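Local coordinates for viral structural protein 4 (PDB 6TZ0) that binds GTP and probably serves as the nucleotide-hydrolysing partner of the RNA-dependent RNA polymerase that transcribes the viral genome, at residues 355-360 against 505-510; 294-299 against 549-554. All coordinates share one frame; numbering follows the deposited sequence.

Contact 1 (355-360 against 505-510); sequences KGAGKT and VLLRTI
A357 and T509 face each other, and each turns its side chain toward the opposite segment. The hydroxyl OG1 of T509 lies 2.8 Å from the backbone O of A357. The angle at this oxygen, from A357 C to T509 OG1, is about 121°, a favourable approach to a carbonyl. T509 OG1 also has a hydrogen bond with OD1 of N511. Its single proton can serve just one of the two acceptors at a time, so the bond to A357 is only one possibility. With chi1 at 57°, OG1 sits between the backbone N and carbonyl carbon of T509, which aims it at the loop. CG2 of T509 flanks the same carbonyl, 3.5 Å from A357 O. The methyl CB of A357 comes from beside the hydroxyl, 3.4 Å from T509 OG1.

The loop belongs to the Walker A motif, or P-loop, that joins strand 347-353 to helix 359-374. K355, G356, G358, K359 and T360 all bind GTP in a structure of this protein, although this chain carries no ligand there. Segment 505-510 runs out of strand 504-507, which lies parallel to 347-353 in the same five-stranded sheet.

L507 makes the apolar part of the contact. Its branch CD2 does the touching. CD2 of L507 packs 3.8 Å from K359 CB and 4.4 Å from A357 CB. The same leucine also touches V351 and A353 on the P-loop strand. K359 offers L507 just the root of its side chain. Beyond CB its chain bends at chi2 (-85°) and carries the amine off from 505-510.

Contact 2 (294-299 against 549-554); sequences LFYGVI and EMLESI
L551 reaches across to F295 and Y296 with one methyl group. Its CB points toward segment 294-299, but CB and CG stay back from it. At CG the chain forks. CD1 continues the extended line, anti to CA (chi2 177°), and carries the contact, while CD2 takes no part. CD1 of L551 lies 3.9 Å from Y296 OH and 4.1 Å from Y296 CZ, so it rests against the phenol end of the tyrosine. The two side chains cross at about a right angle. On the F295 side, CD1 of L551 is 4.5 Å from F295 CB, near the root of that side chain. It is also 4.4 Å from F295 O.

This loose apolar contact joins two parts of the fold. Segment 294-299 spans the end region of helix 290-296 and strand 297-299, an outer strand of a four-stranded antiparallel sheet. V298 has a backbone hydrogen bond with M270 of the neighbouring strand 266-271, and Y296 one with N272 just beyond it. Helix 547-556 follows strand 543-545, the last strand of the parallel sheet of the GTP-binding domain. Within this helix S553 N bonds to E549 O at 2.9 Å.

The ring of F295 is turned to helix 359-374, where it meets the ring of F362 with the planes at about 65°. Near the start of helix 547-556, OE1 of E549 accepts a hydrogen bond from Y546 N. OE2 of E549 forms a salt bridge with R377 of the RNA-dependent RNA polymerase chain.

How the contacts relate
The centres of contacts 1 and 2 are about 11 Å apart. Along the chain the order is 294-299, 355-360, 505-510, 549-554, so contact 1 is nested in the loop that contact 2 closes. The two meet directly. I510 CG2 is 3.5 Å from G297 O, and L507 CD1 is 3.7 Å from M550 CE. Strands 504-507 and 543-545 are neighbours in the parallel sheet, and helix 547-556 follows the second. Helix 359-374 starts in contact 1 and packs on F295 and M550 of contact 2. The two contacts thus tie the GTP-binding loop's sheet to the antiparallel sheet through 505-510 and helix 547-556, and R508 and E549 touch the polymerase chain.

Contact 1 (355-360 against 505-510)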
ATOM      1  N   LYS B 355      13.152 -20.669 -28.970  1.00 32.98           N
ATOM      2  CA  LYS B 355      12.702 -21.375 -30.159  1.00 32.98           C
ATOM      3  C   LYS B 355      13.865 -22.185 -30.709  1.00 32.98           C
ATOM      4  O   LYS B 355      14.768 -21.643 -31.348  1.00 32.98           O
ATOM      5  CB  LYS B 355      12.184 -20.363 -31.171  1.00 32.98           C
ATOM      6  CG  LYS B 355      11.533 -20.954 -32.375  1.00 32.98           C
ATOM      7  CD  LYS B 355      10.919 -19.876 -33.219  1.00 32.98           C
ATOM      8  CE  LYS B 355      10.336 -20.471 -34.463  1.00 32.98           C
ATOM      9  NZ  LYS B 355       9.246 -21.418 -34.119  1.00 32.98           N
ATOM     10  N   GLY B 356      13.861 -23.486 -30.445  1.00 32.40           N
ATOM     11  CA  GLY B 356      14.944 -24.341 -30.880  1.00 32.40           C
ATOM     12  C   GLY B 356      15.482 -25.217 -29.775  1.00 32.40           C
ATOM     13  O   GLY B 356      16.456 -25.945 -29.969  1.00 32.40           O
ATOM     14  N   ALA B 357      14.835 -25.171 -28.611  1.00 31.94           N
ATOM     15  CA  ALA B 357      15.316 -25.865 -27.427  1.00 31.94           C
ATOM     16  C   ALA B 357      14.863 -27.314 -27.351  1.00 31.94           C
ATOM     17  O   ALA B 357      15.383 -28.060 -26.517  1.00 31.94           O
ATOM     18  CB  ALA B 357      14.860 -25.123 -26.172  1.00 31.94           C
ATOM     19  N   GLY B 358      13.927 -27.735 -28.194  1.00 31.21           N
ATOM     20  CA  GLY B 358      13.412 -29.086 -28.128  1.00 31.21           C
ATOM     21  C   GLY B 358      12.514 -29.276 -26.926  1.00 31.21           C
ATOM     22  O   GLY B 358      12.613 -30.281 -26.220  1.00 31.21           O
ATOM     23  N   LYS B 359      11.630 -28.312 -26.688  1.00 31.86           N
ATOM     24  CA  LYS B 359      10.824 -28.297 -25.479  1.00 31.86           C
ATOM     25  C   LYS B 359       9.540 -29.106 -25.590  1.00 31.86           C
ATOM     26  O   LYS B 359       9.024 -29.558 -24.561  1.00 31.86           O
ATOM     27  CB  LYS B 359      10.497 -26.854 -25.062  1.00 31.86           C
ATOM     28  CG  LYS B 359       9.519 -26.062 -25.928  1.00 31.86           C
ATOM     29  CD  LYS B 359      10.187 -25.386 -27.117  1.00 31.86           C
ATOM     30  CE  LYS B 359       9.284 -24.340 -27.739  1.00 31.86           C
ATOM     31  NZ  LYS B 359       9.885 -23.765 -28.968  1.00 31.86           N
ATOM     32  N   THR B 360       9.023 -29.324 -26.802  1.00 33.06           N
ATOM     33  CA  THR B 360       7.831 -30.152 -26.946  1.00 33.06           C
ATOM     34  C   THR B 360       8.144 -31.614 -26.674  1.00 33.06           C
ATOM     35  O   THR B 360       7.332 -32.325 -26.068  1.00 33.06           O
ATOM     36  CB  THR B 360       7.237 -29.993 -28.342  1.00 33.06           C
ATOM     37  OG1 THR B 360       8.193 -30.421 -29.316  1.00 33.06           O
ATOM     38  CG2 THR B 360       6.871 -28.554 -28.601  1.00 33.06           C
ATOM     39  N   VAL B 505       7.503 -20.782 -15.481  1.00 24.13           N
ATOM     40  CA  VAL B 505       8.925 -21.067 -15.421  1.00 24.13           C
ATOM     41  C   VAL B 505       9.524 -20.816 -16.793  1.00 24.13           C
ATOM     42  O   VAL B 505       8.818 -20.645 -17.783  1.00 24.13           O
ATOM     43  CB  VAL B 505       9.216 -22.507 -14.964  1.00 24.13           C
ATOM     44  CG1 VAL B 505       8.686 -22.733 -13.579  1.00 24.13           C
ATOM     45  CG2 VAL B 505       8.613 -23.498 -15.932  1.00 24.13           C
ATOM     46  N   LEU B 506      10.850 -20.813 -16.842  1.00 24.53           N
ATOM     47  CA  LEU B 506      11.582 -20.728 -18.093  1.00 24.53           C
ATOM     48  C   LEU B 506      12.466 -21.957 -18.212  1.00 24.53           C
ATOM     49  O   LEU B 506      13.166 -22.316 -17.262  1.00 24.53           O
ATOM     50  CB  LEU B 506      12.401 -19.440 -18.164  1.00 24.53           C
ATOM     51  CG  LEU B 506      12.923 -18.972 -19.524  1.00 24.53           C
ATOM     52  CD1 LEU B 506      12.919 -17.469 -19.548  1.00 24.53           C
ATOM     53  CD2 LEU B 506      14.317 -19.457 -19.798  1.00 24.53           C
ATOM     54  N   LEU B 507      12.438 -22.584 -19.378  1.00 25.90           N
ATOM     55  CA  LEU B 507      13.141 -23.831 -19.628  1.00 25.90           C
ATOM     56  C   LEU B 507      14.429 -23.584 -20.402  1.00 25.90           C
ATOM     57  O   LEU B 507      14.447 -22.833 -21.378  1.00 25.90           O
ATOM     58  CB  LEU B 507      12.222 -24.787 -20.392  1.00 25.90           C
ATOM     59  CG  LEU B 507      12.625 -26.174 -20.887  1.00 25.90           C
ATOM     60  CD1 LEU B 507      11.473 -27.113 -20.804  1.00 25.90           C
ATOM     61  CD2 LEU B 507      12.980 -26.056 -22.337  1.00 25.90           C
ATOM     62  N   ARG B 508      15.507 -24.227 -19.957  1.00 26.52           N
ATOM     63  CA  ARG B 508      16.760 -24.277 -20.693  1.00 26.52           C
ATOM     64  C   ARG B 508      17.124 -25.731 -20.939  1.00 26.52           C
ATOM     65  O   ARG B 508      16.895 -26.583 -20.080  1.00 26.52           O
ATOM     66  CB  ARG B 508      17.901 -23.598 -19.936  1.00 26.52           C
ATOM     67  CG  ARG B 508      17.706 -22.141 -19.613  1.00 26.52           C
ATOM     68  CD  ARG B 508      17.740 -21.257 -20.833  1.00 26.52           C
ATOM     69  NE  ARG B 508      17.615 -19.852 -20.464  1.00 26.52           N
ATOM     70  CZ  ARG B 508      18.641 -19.028 -20.313  1.00 26.52           C
ATOM     71  NH1 ARG B 508      19.867 -19.463 -20.535  1.00 26.52           N
ATOM     72  NH2 ARG B 508      18.441 -17.768 -19.964  1.00 26.52           N
ATOM     73  N   THR B 509      17.683 -26.019 -22.111  1.00 29.01           N
ATOM     74  CA  THR B 509      18.116 -27.365 -22.465  1.00 29.01           C
ATOM     75  C   THR B 509      19.567 -27.344 -22.923  1.00 29.01           C
ATOM     76  O   THR B 509      20.245 -26.316 -22.878  1.00 29.01           O
ATOM     77  CB  THR B 509      17.247 -27.974 -23.568  1.00 29.01           C
ATOM     78  OG1 THR B 509      17.257 -27.119 -24.715  1.00 29.01           O
ATOM     79  CG2 THR B 509      15.835 -28.182 -23.096  1.00 29.01           C
ATOM     80  N   ILE B 510      20.044 -28.504 -23.364  1.00 28.46           N
ATOM     81  CA  ILE B 510      21.363 -28.608 -23.967  1.00 28.46           C
ATOM     82  C   ILE B 510      21.259 -28.378 -25.472  1.00 28.46           C
ATOM     83  O   ILE B 510      21.528 -29.267 -26.289  1.00 28.46           O
ATOM     84  CB  ILE B 510      21.969 -29.987 -23.644  1.00 28.46           C
ATOM     85  CG1 ILE B 510      20.941 -31.098 -23.879  1.00 28.46           C
ATOM     86  CG2 ILE B 510      22.400 -30.049 -22.206  1.00 28.46           C
ATOM     87  CD1 ILE B 510      21.570 -32.359 -24.273  1.00 28.46           C
TER

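Contact 2 (294-299 against 549-554)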
ATOM      1  N   LEU B 294      19.225 -34.997 -23.350  1.00 28.97           N
ATOM      2  CA  LEU B 294      18.262 -33.910 -23.221  1.00 28.97           C
ATOM      3  C   LEU B 294      17.529 -33.965 -21.889  1.00 28.97           C
ATOM      4  O   LEU B 294      17.298 -32.929 -21.258  1.00 28.97           O
ATOM      5  CB  LEU B 294      17.262 -33.964 -24.373  1.00 28.97           C
ATOM      6  CG  LEU B 294      16.141 -32.921 -24.379  1.00 28.97           C
ATOM      7  CD1 LEU B 294      16.703 -31.540 -24.572  1.00 28.97           C
ATOM      8  CD2 LEU B 294      15.111 -33.231 -25.440  1.00 28.97           C
ATOM      9  N   PHE B 295      17.169 -35.161 -21.434  1.00 28.51           N
ATOM     10  CA  PHE B 295      16.420 -35.262 -20.193  1.00 28.51           C
ATOM     11  C   PHE B 295      17.300 -35.126 -18.963  1.00 28.51           C
ATOM     12  O   PHE B 295      16.784 -34.809 -17.890  1.00 28.51           O
ATOM     13  CB  PHE B 295      15.654 -36.589 -20.112  1.00 28.51           C
ATOM     14  CG  PHE B 295      14.485 -36.701 -21.061  1.00 28.51           C
ATOM     15  CD1 PHE B 295      14.037 -35.610 -21.790  1.00 28.51           C
ATOM     16  CD2 PHE B 295      13.802 -37.895 -21.185  1.00 28.51           C
ATOM     17  CE1 PHE B 295      12.970 -35.722 -22.650  1.00 28.51           C
ATOM     18  CE2 PHE B 295      12.725 -38.007 -22.038  1.00 28.51           C
ATOM     19  CZ  PHE B 295      12.312 -36.917 -22.768  1.00 28.51           C
ATOM     20  N   TYR B 296      18.613 -35.353 -19.077  1.00 27.14           N
ATOM     21  CA  TYR B 296      19.446 -35.402 -17.882  1.00 27.14           C
ATOM     22  C   TYR B 296      20.738 -34.593 -17.957  1.00 27.14           C
ATOM     23  O   TYR B 296      21.600 -34.774 -17.095  1.00 27.14           O
ATOM     24  CB  TYR B 296      19.780 -36.857 -17.537  1.00 27.14           C
ATOM     25  CG  TYR B 296      18.566 -37.643 -17.140  1.00 27.14           C
ATOM     26  CD1 TYR B 296      18.023 -37.512 -15.875  1.00 27.14           C
ATOM     27  CD2 TYR B 296      17.942 -38.490 -18.038  1.00 27.14           C
ATOM     28  CE1 TYR B 296      16.902 -38.215 -15.510  1.00 27.14           C
ATOM     29  CE2 TYR B 296      16.819 -39.196 -17.682  1.00 27.14           C
ATOM     30  CZ  TYR B 296      16.306 -39.057 -16.418  1.00 27.14           C
ATOM     31  OH  TYR B 296      15.186 -39.762 -16.060  1.00 27.14           O
ATOM     32  N   GLY B 297      20.893 -33.689 -18.918  1.00 25.04           N
ATOM     33  CA  GLY B 297      22.143 -32.977 -19.106  1.00 25.04           C
ATOM     34  C   GLY B 297      22.006 -31.478 -18.927  1.00 25.04           C
ATOM     35  O   GLY B 297      20.934 -30.910 -19.131  1.00 25.04           O
ATOM     36  N   VAL B 298      23.110 -30.842 -18.530  1.00 25.17           N
ATOM     37  CA  VAL B 298      23.229 -29.387 -18.419  1.00 25.17           C
ATOM     38  C   VAL B 298      24.602 -28.995 -18.949  1.00 25.17           C
ATOM     39  O   VAL B 298      25.621 -29.500 -18.466  1.00 25.17           O
ATOM     40  CB  VAL B 298      23.066 -28.876 -16.973  1.00 25.17           C
ATOM     41  CG1 VAL B 298      23.376 -27.400 -16.898  1.00 25.17           C
ATOM     42  CG2 VAL B 298      21.668 -29.093 -16.457  1.00 25.17           C
ATOM     43  N   ILE B 299      24.641 -28.097 -19.925  1.00 26.01           N
ATOM     44  CA  ILE B 299      25.904 -27.582 -20.444  1.00 26.01           C
ATOM     45  C   ILE B 299      26.428 -26.491 -19.522  1.00 26.01           C
ATOM     46  O   ILE B 299      25.709 -25.547 -19.180  1.00 26.01           O
ATOM     47  CB  ILE B 299      25.729 -27.077 -21.883  1.00 26.01           C
ATOM     48  CG1 ILE B 299      25.568 -28.270 -22.817  1.00 26.01           C
ATOM     49  CG2 ILE B 299      26.889 -26.213 -22.321  1.00 26.01           C
ATOM     50  CD1 ILE B 299      25.145 -27.906 -24.194  1.00 26.01           C
ATOM     51  N   GLU B 549      15.258 -31.218 -13.325  1.00 25.81           N
ATOM     52  CA  GLU B 549      14.576 -30.609 -12.191  1.00 25.81           C
ATOM     53  C   GLU B 549      13.067 -30.821 -12.269  1.00 25.81           C
ATOM     54  O   GLU B 549      12.420 -31.085 -11.250  1.00 25.81           O
ATOM     55  CB  GLU B 549      14.923 -29.126 -12.133  1.00 25.81           C
ATOM     56  CG  GLU B 549      16.387 -28.888 -11.839  1.00 25.81           C
ATOM     57  CD  GLU B 549      16.774 -27.427 -11.859  1.00 25.81           C
ATOM     58  OE1 GLU B 549      15.972 -26.594 -12.319  1.00 25.81           O
ATOM     59  OE2 GLU B 549      17.881 -27.105 -11.388  1.00 25.81           O
ATOM     60  N   MET B 550      12.493 -30.730 -13.471  1.00 26.40           N
ATOM     61  CA  MET B 550      11.072 -31.016 -13.640  1.00 26.40           C
ATOM     62  C   MET B 550      10.748 -32.487 -13.452  1.00 26.40           C
ATOM     63  O   MET B 550       9.620 -32.819 -13.081  1.00 26.40           O
ATOM     64  CB  MET B 550      10.580 -30.543 -15.006  1.00 26.40           C
ATOM     65  CG  MET B 550      10.142 -29.104 -15.008  1.00 26.40           C
ATOM     66  SD  MET B 550       9.571 -28.444 -16.575  1.00 26.40           S
ATOM     67  CE  MET B 550      11.159 -28.047 -17.274  1.00 26.40           C
ATOM     68  N   LEU B 551      11.696 -33.385 -13.706  1.00 26.79           N
ATOM     69  CA  LEU B 551      11.421 -34.780 -13.382  1.00 26.79           C
ATOM     70  C   LEU B 551      11.581 -35.053 -11.889  1.00 26.79           C
ATOM     71  O   LEU B 551      10.809 -35.830 -11.301  1.00 26.79           O
ATOM     72  CB  LEU B 551      12.322 -35.698 -14.202  1.00 26.79           C
ATOM     73  CG  LEU B 551      12.070 -35.631 -15.704  1.00 26.79           C
ATOM     74  CD1 LEU B 551      13.037 -36.514 -16.464  1.00 26.79           C
ATOM     75  CD2 LEU B 551      10.633 -36.003 -16.018  1.00 26.79           C
ATOM     76  N   GLU B 552      12.570 -34.413 -11.262  1.00 29.83           N
ATOM     77  CA  GLU B 552      12.802 -34.579  -9.834  1.00 29.83           C
ATOM     78  C   GLU B 552      11.654 -34.008  -9.017  1.00 29.83           C
ATOM     79  O   GLU B 552      11.370 -34.501  -7.921  1.00 29.83           O
ATOM     80  CB  GLU B 552      14.126 -33.911  -9.463  1.00 29.83           C
ATOM     81  CG  GLU B 552      14.606 -34.149  -8.046  1.00 29.83           C
ATOM     82  CD  GLU B 552      15.008 -35.591  -7.798  1.00 29.83           C
ATOM     83  OE1 GLU B 552      15.412 -36.272  -8.764  1.00 29.83           O
ATOM     84  OE2 GLU B 552      14.915 -36.045  -6.639  1.00 29.83           O
ATOM     85  N   SER B 553      10.977 -32.990  -9.552  1.00 28.53           N
ATOM     86  CA  SER B 553       9.788 -32.445  -8.908  1.00 28.53           C
ATOM     87  C   SER B 553       8.671 -33.475  -8.810  1.00 28.53           C
ATOM     88  O   SER B 553       7.994 -33.562  -7.780  1.00 28.53           O
ATOM     89  CB  SER B 553       9.306 -31.220  -9.678  1.00 28.53           C
ATOM     90  OG  SER B 553       8.098 -30.735  -9.135  1.00 28.53           O
ATOM     91  N   ILE B 554       8.456 -34.260  -9.869  1.00 29.42           N
ATOM     92  CA  ILE B 554       7.433 -35.299  -9.822  1.00 29.42           C
ATOM     93  C   ILE B 554       7.867 -36.432  -8.903  1.00 29.42           C
ATOM     94  O   ILE B 554       7.057 -36.972  -8.141  1.00 29.42           O
ATOM     95  CB  ILE B 554       7.112 -35.802 -11.243  1.00 29.42           C
ATOM     96  CG1 ILE B 554       6.484 -34.700 -12.083  1.00 29.42           C
ATOM     97  CG2 ILE B 554       6.174 -36.997 -11.229  1.00 29.42           C
ATOM     98  CD1 ILE B 554       6.325 -35.108 -13.513  1.00 29.42           C
TER